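PDB 3E9E: fructose-2,6-bisphosphatase TIGAR B from Danio rerio, which probably hydrolyses fructose-2,6-bisphosphate and fructose-1,6-bisphosphate, thereby restraining glycolysis and promoting flux through the pentose phosphate pathway. Local coordinates for residues K20-Q25 with R98-L103; N53-N58 with F140-E145. The protein carries 1 engineered substitution. All coordinates share one frame; numbering follows the deposited sequence.

Contact 1: residues K20-Q25 with R98-L103; sequences KLLQGQ and RPKEHL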
loop_
_atom_site.group_PDB
_atom_site.type_symbol
_atom_site.label_atom_id
_atom_site.label_comp_id
_atom_site.label_asym_id
_atom_site.label_seq_id
_atom_site.Cartn_x
_atom_site.Cartn_y
_atom_site.Cartn_z
ATOM N N LYS A 20 4.964 6.815 -19.062
ATOM C CA LYS A 20 6.015 6.134 -18.288
ATOM C C LYS A 20 7.007 7.116 -17.660
ATOM O O LYS A 20 8.224 6.903 -17.694
ATOM C CB LYS A 20 6.758 5.106 -19.150
ATOM C CG LYS A 20 5.856 4.103 -19.873
ATOM C CD LYS A 20 6.668 3.269 -20.843
ATOM C CE LYS A 20 5.856 2.108 -21.403
ATOM N NZ LYS A 20 6.401 1.717 -22.738
ATOM N N LEU A 21 6.475 8.196 -17.095
ATOM C CA LEU A 21 7.284 9.201 -16.412
ATOM C C LEU A 21 7.333 8.908 -14.920
ATOM O O LEU A 21 6.346 8.463 -14.347
ATOM C CB LEU A 21 6.696 10.596 -16.634
ATOM C CG LEU A 21 6.528 11.109 -18.070
ATOM C CD1 LEU A 21 5.973 12.537 -18.065
ATOM C CD2 LEU A 21 7.834 11.031 -18.893
ATOM N N LEU A 22 8.479 9.159 -14.293
ATOM C CA LEU A 22 8.607 9.028 -12.848
ATOM C C LEU A 22 7.871 10.143 -12.095
ATOM O O LEU A 22 8.179 11.335 -12.263
ATOM C CB LEU A 22 10.081 9.043 -12.481
ATOM C CG LEU A 22 10.551 8.321 -11.229
ATOM C CD1 LEU A 22 10.184 6.843 -11.291
ATOM C CD2 LEU A 22 12.048 8.506 -11.150
ATOM N N GLN A 23 6.910 9.763 -11.253
ATOM C CA GLN A 23 6.052 10.749 -10.584
ATOM C C GLN A 23 6.537 11.189 -9.207
ATOM O O GLN A 23 6.711 12.397 -8.942
ATOM C CB GLN A 23 4.590 10.282 -10.560
ATOM C CG GLN A 23 3.989 10.366 -11.955
ATOM C CD GLN A 23 2.512 10.079 -12.011
ATOM O OE1 GLN A 23 1.694 10.875 -11.572
ATOM N NE2 GLN A 23 2.161 8.942 -12.582
ATOM N N GLY A 24 6.758 10.204 -8.349
ATOM C CA GLY A 24 7.232 10.408 -7.007
ATOM C C GLY A 24 6.335 11.347 -6.239
ATOM O O GLY A 24 5.117 11.294 -6.361
ATOM N N GLN A 25 6.944 12.205 -5.432
ATOM C CA GLN A 25 6.169 13.081 -4.573
ATOM C C GLN A 25 5.949 14.433 -5.246
ATOM O O GLN A 25 4.990 15.130 -4.921
ATOM C CB GLN A 25 6.874 13.300 -3.237
ATOM C CG GLN A 25 7.096 12.049 -2.413
ATOM C CD GLN A 25 7.590 12.384 -1.026
ATOM O OE1 GLN A 25 7.345 13.484 -0.528
ATOM N NE2 GLN A 25 8.293 11.456 -0.398
ATOM N N ARG A 98 10.932 12.930 -15.384
ATOM C CA ARG A 98 11.662 12.292 -16.479
ATOM C C ARG A 98 11.120 10.882 -16.708
ATOM O O ARG A 98 10.524 10.298 -15.795
ATOM C CB ARG A 98 13.153 12.236 -16.160
ATOM C CG ARG A 98 13.811 13.604 -15.925
ATOM C CD ARG A 98 13.896 14.430 -17.182
ATOM N NE ARG A 98 14.714 13.754 -18.180
ATOM C CZ ARG A 98 14.343 13.521 -19.437
ATOM N NH1 ARG A 98 13.163 13.940 -19.894
ATOM N NH2 ARG A 98 15.174 12.880 -20.255
ATOM N N PRO A 99 11.314 10.323 -17.920
ATOM C CA PRO A 99 10.917 8.922 -18.103
ATOM C C PRO A 99 11.667 8.000 -17.142
ATOM O O PRO A 99 12.801 8.305 -16.740
ATOM C CB PRO A 99 11.318 8.624 -19.547
ATOM C CG PRO A 99 11.297 9.967 -20.231
ATOM C CD PRO A 99 11.786 10.933 -19.180
ATOM N N LYS A 100 11.039 6.880 -16.782
ATOM C CA LYS A 100 11.615 5.964 -15.796
ATOM C C LYS A 100 13.014 5.509 -16.189
ATOM O O LYS A 100 13.900 5.413 -15.338
ATOM C CB LYS A 100 10.693 4.759 -15.548
ATOM C CG LYS A 100 9.338 5.128 -14.943
ATOM C CD LYS A 100 8.528 3.872 -14.592
ATOM C CE LYS A 100 7.048 4.186 -14.406
ATOM N NZ LYS A 100 6.742 5.013 -13.195
ATOM N N GLU A 101 13.218 5.256 -17.477
ATOM C CA GLU A 101 14.539 4.884 -17.994
ATOM C C GLU A 101 15.666 5.877 -17.681
ATOM O O GLU A 101 16.824 5.468 -17.544
ATOM C CB GLU A 101 14.487 4.659 -19.503
ATOM C CG GLU A 101 13.717 3.404 -19.902
ATOM C CD GLU A 101 14.096 2.880 -21.280
ATOM O OE1 GLU A 101 14.657 3.654 -22.101
ATOM O OE2 GLU A 101 13.828 1.680 -21.538
ATOM N N HIS A 102 15.345 7.170 -17.590
ATOM C CA HIS A 102 16.362 8.179 -17.277
ATOM C C HIS A 102 17.004 7.907 -15.922
ATOM O O HIS A 102 18.199 8.116 -15.745
ATOM C CB HIS A 102 15.783 9.597 -17.302
ATOM C CG HIS A 102 16.735 10.641 -16.804
ATOM N ND1 HIS A 102 17.903 10.955 -17.468
ATOM C CD2 HIS A 102 16.707 11.422 -15.697
ATOM C CE1 HIS A 102 18.545 11.897 -16.799
ATOM N NE2 HIS A 102 17.841 12.199 -15.722
ATOM N N LEU A 103 16.202 7.437 -14.971
ATOM C CA LEU A 103 16.714 7.063 -13.661
ATOM C C LEU A 103 17.827 6.020 -13.780
ATOM O O LEU A 103 18.838 6.123 -13.084
ATOM C CB LEU A 103 15.587 6.564 -12.750
ATOM C CG LEU A 103 15.904 6.263 -11.282
ATOM C CD1 LEU A 103 16.280 7.525 -10.520
ATOM C CD2 LEU A 103 14.698 5.591 -10.616
#
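L21 and P99 face each other with CA atoms 4.0 Å apart, and the peptide groups next to them on both segments carry the polar part of the contact. The N of L22 donates to the O of R98 over 2.8 Å at 168°. The N of K100 donates to the O of K20 over 3.0 Å at 158°. The two bonds flank the L21–P99 pair, so this is a single antiparallel bridge of the non-hydrogen-bonded kind. Such a place suits a proline, whose nitrogen has no hydrogen to give. Two CA-H...O contacts add to the pairing, P99 CA to K20 O and L21 CA to R98 O. In this histidine phosphatase fold the bridge ties the loop after strand 3-10, the strand that leads to the engineered A11 at the phosphohistidine position, to the start of helix 100-109. Further along that loop, Q25 bonds R88 and, through its backbone N, E96.

Apolar contacts lie on different sides of the bridge. L21 sets its CD2 against CG of the P99 ring. L22 sends its branch to another side, CG anti to its own N (chi1 -152°), and its CD2 meets CD2 of L103 at 4.0 Å, the two side chains crossing at about a right angle. F92 touches both of these leucines, and the L22 side chain is about 7 Å from that of E89, the inferred proton donor/acceptor.

The aliphatic part of K100 lies across the loop, its CG 3.5 Å from K20 O. A bend at the last torsion brings NZ to 3.7 Å from L21 O, a proximity rather than a hydrogen bond. The same side chain comes within about 5 Å of a bound phosphate ion.

Contact 2: residues N53-N58 with F140-E145; sequences NVFVSN and FQRMFE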
loop_
_atom_site.group_PDB
_atom_site.type_symbol
_atom_site.label_atom_id
_atom_site.label_comp_id
_atom_site.label_asym_id
_atom_site.label_seq_id
_atom_site.Cartn_x
_atom_site.Cartn_y
_atom_site.Cartn_z
ATOM N N ASN A 53 -11.166 1.529 9.345
ATOM C CA ASN A 53 -10.148 2.582 9.363
ATOM C C ASN A 53 -9.569 2.714 7.952
ATOM O O ASN A 53 -9.351 1.705 7.259
ATOM C CB ASN A 53 -9.022 2.261 10.359
ATOM C CG ASN A 53 -9.531 2.056 11.782
ATOM O OD1 ASN A 53 -10.040 0.990 12.116
ATOM N ND2 ASN A 53 -9.402 3.081 12.624
ATOM N N VAL A 54 -9.340 3.957 7.536
ATOM C CA VAL A 54 -8.817 4.257 6.196
ATOM C C VAL A 54 -7.664 5.264 6.293
ATOM O O VAL A 54 -7.845 6.369 6.840
ATOM C CB VAL A 54 -9.907 4.822 5.261
ATOM C CG1 VAL A 54 -9.291 5.286 3.942
ATOM C CG2 VAL A 54 -11.069 3.779 5.033
ATOM N N PHE A 55 -6.517 4.873 5.740
ATOM C CA PHE A 55 -5.267 5.661 5.735
ATOM C C PHE A 55 -4.784 5.843 4.303
ATOM O O PHE A 55 -4.657 4.852 3.547
ATOM C CB PHE A 55 -4.187 4.957 6.567
ATOM C CG PHE A 55 -4.652 4.602 7.951
ATOM C CD1 PHE A 55 -4.627 5.542 8.961
ATOM C CD2 PHE A 55 -5.176 3.335 8.216
ATOM C CE1 PHE A 55 -5.105 5.221 10.241
ATOM C CE2 PHE A 55 -5.635 2.999 9.460
ATOM C CZ PHE A 55 -5.603 3.941 10.492
ATOM N N VAL A 56 -4.508 7.103 3.937
ATOM C CA VAL A 56 -4.247 7.460 2.544
ATOM C C VAL A 56 -3.084 8.443 2.404
ATOM O O VAL A 56 -2.968 9.395 3.186
ATOM C CB VAL A 56 -5.499 8.097 1.868
ATOM C CG1 VAL A 56 -5.279 8.233 0.378
ATOM C CG2 VAL A 56 -6.742 7.230 2.095
ATOM N N SER A 57 -2.229 8.201 1.406
ATOM C CA SER A 57 -1.246 9.185 0.968
ATOM C C SER A 57 -1.952 10.512 0.696
ATOM O O SER A 57 -3.074 10.530 0.174
ATOM C CB SER A 57 -0.575 8.695 -0.304
ATOM O OG SER A 57 0.105 9.743 -0.984
ATOM N N ASN A 58 -1.321 11.623 1.066
ATOM C CA ASN A 58 -1.929 12.929 0.791
ATOM C C ASN A 58 -1.589 13.483 -0.613
ATOM O O ASN A 58 -1.892 14.636 -0.916
ATOM C CB ASN A 58 -1.616 13.932 1.904
ATOM C CG ASN A 58 -0.164 14.352 1.912
ATOM O OD1 ASN A 58 0.700 13.650 1.412
ATOM N ND2 ASN A 58 0.107 15.512 2.474
ATOM N N PHE A 140 -0.419 0.339 14.334
ATOM C CA PHE A 140 -0.664 -0.561 15.458
ATOM C C PHE A 140 -1.290 0.181 16.647
ATOM O O PHE A 140 -2.214 -0.326 17.275
ATOM C CB PHE A 140 0.616 -1.241 15.920
ATOM C CG PHE A 140 1.180 -2.243 14.948
ATOM C CD1 PHE A 140 0.488 -2.616 13.789
ATOM C CD2 PHE A 140 2.380 -2.867 15.235
ATOM C CE1 PHE A 140 1.019 -3.556 12.921
ATOM C CE2 PHE A 140 2.925 -3.807 14.358
ATOM C CZ PHE A 140 2.223 -4.165 13.210
ATOM N N GLN A 141 -0.763 1.368 16.947
ATOM C CA GLN A 141 -1.252 2.187 18.052
ATOM C C GLN A 141 -2.703 2.610 17.828
ATOM O O GLN A 141 -3.542 2.433 18.707
ATOM C CB GLN A 141 -0.321 3.385 18.291
ATOM C CG GLN A 141 -0.762 4.351 19.420
ATOM C CD GLN A 141 -0.927 3.687 20.796
ATOM O OE1 GLN A 141 -0.088 2.881 21.221
ATOM N NE2 GLN A 141 -2.002 4.051 21.508
ATOM N N ARG A 142 -3.009 3.117 16.635
ATOM C CA ARG A 142 -4.386 3.530 16.307
ATOM C C ARG A 142 -5.383 2.354 16.260
ATOM O O ARG A 142 -6.508 2.465 16.787
ATOM C CB ARG A 142 -4.395 4.317 14.992
ATOM C CG ARG A 142 -5.738 4.456 14.292
ATOM C CD ARG A 142 -6.686 5.452 14.980
ATOM N NE ARG A 142 -6.126 6.803 15.067
ATOM C CZ ARG A 142 -5.860 7.589 14.021
ATOM N NH1 ARG A 142 -6.089 7.165 12.786
ATOM N NH2 ARG A 142 -5.344 8.797 14.212
ATOM N N MET A 143 -4.980 1.235 15.641
ATOM C CA MET A 143 -5.838 0.043 15.598
ATOM C C MET A 143 -6.126 -0.551 17.000
ATOM O O MET A 143 -7.264 -0.865 17.311
ATOM C CB MET A 143 -5.293 -1.036 14.633
ATOM C CG MET A 143 -5.204 -0.608 13.159
ATOM S SD MET A 143 -6.728 0.093 12.474
ATOM C CE MET A 143 -7.664 -1.411 12.266
ATOM N N PHE A 144 -5.098 -0.694 17.832
ATOM C CA PHE A 144 -5.297 -1.196 19.187
ATOM C C PHE A 144 -6.160 -0.245 20.041
ATOM O O PHE A 144 -6.973 -0.698 20.852
ATOM C CB PHE A 144 -3.957 -1.456 19.892
ATOM C CG PHE A 144 -4.074 -2.408 21.046
ATOM C CD1 PHE A 144 -3.972 -3.789 20.835
ATOM C CD2 PHE A 144 -4.347 -1.936 22.339
ATOM C CE1 PHE A 144 -4.102 -4.687 21.896
ATOM C CE2 PHE A 144 -4.496 -2.826 23.412
ATOM C CZ PHE A 144 -4.371 -4.205 23.195
ATOM N N GLU A 145 -5.973 1.064 19.845
ATOM C CA GLU A 145 -6.742 2.083 20.579
ATOM C C GLU A 145 -8.218 1.947 20.360
ATOM O O GLU A 145 -8.990 1.980 21.319
ATOM C CB GLU A 145 -6.361 3.485 20.142
ATOM C CG GLU A 145 -5.249 4.091 20.916
ATOM C CD GLU A 145 -4.881 5.452 20.367
ATOM O OE1 GLU A 145 -5.804 6.277 20.174
ATOM O OE2 GLU A 145 -3.681 5.693 20.129
HETATM O O HOH W 1 -8.422 5.749 11.592
#
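The side chains of N53 and M143 lie side by side, pointing opposite ways, the amide against the thioether. N53 OD1 is 3.4 Å from M143 SD and also from M143 CE. Bends at chi2 and chi3 of M143 bring this end close, with SD near the plane of the F55 ring, 4.3 Å from CE2.

R142 meets the same ring at another part of its edge. NH1 is 3.4 Å from F55 CE1, and CG is 3.8 Å from F55 CZ. With NH1 near the ring plane, this is no cation-pi stack; ring and guanidinium planes are 18° apart.

The polar link is indirect: one water accepts from N53 ND2 at 3.0 Å and, weakly, from R142 NH1. N53 is held more directly by E146 at ND2 and H147 at OD1, both on helix 125-147. Replacing the amide by an alanine's methyl would probably cost E146 and H147 their partners on the strand and M143 the group it rests against.

Strand 53-56 and this helix segment run nearly antiparallel (163°), axes 10.9 Å apart. On this face of the sheet M143 also touches A178 of strand 177-182 and R142 touches I82 of strand 81-83, while V54 and V56 meet helix 60-71.

Overall arrangement
The two contacts share no helix or strand. Contact 1 is a surface contact, centred 20 Å from the middle of the chain, and contact 2 is buried at 13 Å; their centres are 29 Å apart, on opposite sides of that middle. Contact 1 buries 372 Å² and rests on paired backbones of a loop and a helix start. Contact 2 buries 189 Å², has no direct hydrogen bond between its segments, and relies on side chains between sheet and helix. Helices 100-109 and 125-147 are consecutive in the chain. R88, outside both contacts, bonds Q25 and N58, residues of segments 20-25 and 53-58 that take no part in the contacts themselves.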